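Local structure of adenylosuccinate lyase (Francisella tularensis subsp. tularensis SCHU S4, 4EEI) at residues 352-355 with 356-360. The protein probably catalyses the beta-elimination of fumarate from adenylosuccinate, giving AMP, and from the matching succinyl-carboxamide intermediate of de novo purine synthesis. Sequence-based numbering, arbitrary orientation.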
ATOM      1  N   LEU B 352      25.594 -29.794 -18.072  1.00 35.62           N
ATOM      2  CA  LEU B 352      25.697 -31.182 -18.515  1.00 46.47           C
ATOM      3  C   LEU B 352      26.170 -32.138 -17.421  1.00 48.89           C
ATOM      4  O   LEU B 352      25.885 -33.332 -17.475  1.00 52.01           O
ATOM      5  CB  LEU B 352      26.610 -31.300 -19.733  1.00 47.30           C
ATOM      6  CG  LEU B 352      26.057 -30.812 -21.073  1.00 46.23           C
ATOM      7  CD1 LEU B 352      27.058 -31.080 -22.194  1.00 48.69           C
ATOM      8  CD2 LEU B 352      24.731 -31.474 -21.382  1.00 43.15           C
ATOM      9  N   SER B 353      26.901 -31.620 -16.441  1.00 49.26           N
ATOM     10  CA  SER B 353      27.384 -32.460 -15.350  1.00 50.87           C
ATOM     11  C   SER B 353      26.230 -33.058 -14.558  1.00 47.42           C
ATOM     12  O   SER B 353      26.244 -34.247 -14.228  1.00 44.64           O
ATOM     13  CB  SER B 353      28.311 -31.671 -14.432  1.00 55.68           C
ATOM     14  OG  SER B 353      29.502 -31.328 -15.110  1.00 60.03           O
ATOM     15  N   SER B 354      25.226 -32.237 -14.263  1.00 43.82           N
ATOM     16  CA  SER B 354      24.045 -32.734 -13.569  1.00 41.29           C
ATOM     17  C   SER B 354      23.341 -33.799 -14.406  1.00 40.70           C
ATOM     18  O   SER B 354      22.838 -34.782 -13.867  1.00 41.10           O
ATOM     19  CB  SER B 354      23.073 -31.605 -13.230  1.00 39.92           C
ATOM     20  OG  SER B 354      21.912 -32.129 -12.607  1.00 40.61           O
ATOM     21  N   PHE B 355      23.317 -33.605 -15.722  1.00 39.31           N
ATOM     22  CA  PHE B 355      22.698 -34.585 -16.602  1.00 36.30           C
ATOM     23  C   PHE B 355      23.411 -35.926 -16.480  1.00 39.84           C
ATOM     24  O   PHE B 355      22.783 -36.949 -16.186  1.00 39.37           O
ATOM     25  CB  PHE B 355      22.700 -34.107 -18.054  1.00 37.95           C
ATOM     26  CG  PHE B 355      22.292 -35.173 -19.030  1.00 37.82           C
ATOM     27  CD1 PHE B 355      20.953 -35.500 -19.198  1.00 37.45           C
ATOM     28  CD2 PHE B 355      23.247 -35.872 -19.756  1.00 38.79           C
ATOM     29  CE1 PHE B 355      20.572 -36.491 -20.085  1.00 37.28           C
ATOM     30  CE2 PHE B 355      22.874 -36.865 -20.642  1.00 40.50           C
ATOM     31  CZ  PHE B 355      21.532 -37.175 -20.805  1.00 40.41           C
ATOM     32  N   TYR B 356      24.723 -35.909 -16.693  1.00 40.31           N
ATOM     33  CA  TYR B 356      25.547 -37.111 -16.593  1.00 42.93           C
ATOM     34  C   TYR B 356      25.547 -37.721 -15.198  1.00 43.94           C
ATOM     35  O   TYR B 356      25.612 -38.941 -15.056  1.00 45.67           O
ATOM     36  CB  TYR B 356      26.982 -36.812 -17.023  1.00 44.72           C
ATOM     37  CG  TYR B 356      27.103 -36.525 -18.495  1.00 46.33           C
ATOM     38  CD1 TYR B 356      26.632 -37.430 -19.435  1.00 46.93           C
ATOM     39  CD2 TYR B 356      27.662 -35.342 -18.945  1.00 44.39           C
ATOM     40  CE1 TYR B 356      26.732 -37.171 -20.785  1.00 45.65           C
ATOM     41  CE2 TYR B 356      27.764 -35.072 -20.289  1.00 44.54           C
ATOM     42  CZ  TYR B 356      27.299 -35.988 -21.205  1.00 48.46           C
ATOM     43  OH  TYR B 356      27.406 -35.715 -22.551  1.00 48.10           O
ATOM     44  N   LEU B 357      25.496 -36.880 -14.168  1.00 43.20           N
ATOM     45  CA  LEU B 357      25.454 -37.398 -12.804  1.00 47.91           C
ATOM     46  C   LEU B 357      24.193 -38.232 -12.613  1.00 46.42           C
ATOM     47  O   LEU B 357      24.256 -39.372 -12.150  1.00 45.79           O
ATOM     48  CB  LEU B 357      25.505 -36.266 -11.773  1.00 48.75           C
ATOM     49  CG  LEU B 357      25.448 -36.729 -10.314  1.00 52.55           C
ATOM     50  CD1 LEU B 357      26.455 -37.835 -10.063  1.00 56.04           C
ATOM     51  CD2 LEU B 357      25.699 -35.579  -9.362  1.00 55.60           C
ATOM     52  N   HIS B 358      23.056 -37.651 -12.987  1.00 41.69           N
ATOM     53  CA  HIS B 358      21.779 -38.349 -12.929  1.00 41.40           C
ATOM     54  C   HIS B 358      21.786 -39.596 -13.801  1.00 42.78           C
ATOM     55  O   HIS B 358      21.250 -40.635 -13.413  1.00 44.11           O
ATOM     56  CB  HIS B 358      20.643 -37.428 -13.367  1.00 39.02           C
ATOM     57  CG  HIS B 358      20.196 -36.471 -12.307  1.00 44.69           C
ATOM     58  ND1 HIS B 358      20.801 -35.247 -12.107  1.00 45.31           N
ATOM     59  CD2 HIS B 358      19.196 -36.550 -11.399  1.00 42.79           C
ATOM     60  CE1 HIS B 358      20.189 -34.614 -11.120  1.00 44.26           C
ATOM     61  NE2 HIS B 358      19.210 -35.381 -10.675  1.00 41.38           N
ATOM     62  N   PHE B 359      22.383 -39.500 -14.982  1.00 42.79           N
ATOM     63  CA  PHE B 359      22.438 -40.663 -15.850  1.00 45.25           C
ATOM     64  C   PHE B 359      23.157 -41.835 -15.182  1.00 48.94           C
ATOM     65  O   PHE B 359      22.681 -42.974 -15.227  1.00 48.70           O
ATOM     66  CB  PHE B 359      23.092 -40.340 -17.194  1.00 45.43           C
ATOM     67  CG  PHE B 359      22.822 -41.378 -18.239  1.00 48.42           C
ATOM     68  CD1 PHE B 359      21.711 -41.270 -19.064  1.00 48.41           C
ATOM     69  CD2 PHE B 359      23.638 -42.492 -18.360  1.00 52.44           C
ATOM     70  CE1 PHE B 359      21.437 -42.238 -20.012  1.00 51.97           C
ATOM     71  CE2 PHE B 359      23.371 -43.468 -19.305  1.00 53.63           C
ATOM     72  CZ  PHE B 359      22.269 -43.341 -20.133  1.00 52.65           C
ATOM     73  N   LEU B 360      24.299 -41.562 -14.559  1.00 48.02           N
ATOM     74  CA  LEU B 360      25.081 -42.630 -13.942  1.00 50.80           C
ATOM     75  C   LEU B 360      24.368 -43.181 -12.711  1.00 54.11           C
ATOM     76  O   LEU B 360      24.343 -44.393 -12.484  1.00 53.49           O
ATOM     77  CB  LEU B 360      26.482 -42.141 -13.570  1.00 53.35           C
ATOM     78  CG  LEU B 360      27.400 -41.747 -14.729  1.00 52.38           C
ATOM     79  CD1 LEU B 360      28.763 -41.321 -14.212  1.00 54.12           C
ATOM     80  CD2 LEU B 360      27.543 -42.897 -15.704  1.00 54.29           C
TER
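Ser354 and His358 sit one turn apart in the alpha-helix 352-363, in the C-terminal helical region of this fumarase/aspartase-superfamily lyase, and the imidazole folds back onto the Ser354 carbonyl that already accepts the backbone N-H of His358. This adds an i to i+4 side-chain-to-backbone bond to the regular helix bonding. Ser354 O accepts His358 N at 3.0 Å and His358 ND1 at 2.7 Å; the two donors approach from opposite faces of the carbonyl plane, ND1 standing 38° out of it and not on a lone pair. The oxygen is only 2° off the ring plane, so the ring meets it with its edge. A chi1 of -79° sets His358 CG beside its own backbone N, which brings ND1 back to this oxygen. The second ring nitrogen, NE2, bonds to Gly91 N of a neighbouring subunit, so both nitrogens have partners that fix the ring's rotation at the tetramer interface.

On another side of the helix, the edge of Phe355 points to the face of Tyr356 in a T-shaped pair, planes steeply inclined and centroids 5.3 Å apart. Tyr356 also stacks with Phe388 and hydrogen-bonds through OH to Ser389, tying this helix to helix 388-400. Phe355 CD2 stands over the tyrosine's rim, 3.7 Å from Tyr356 CD1.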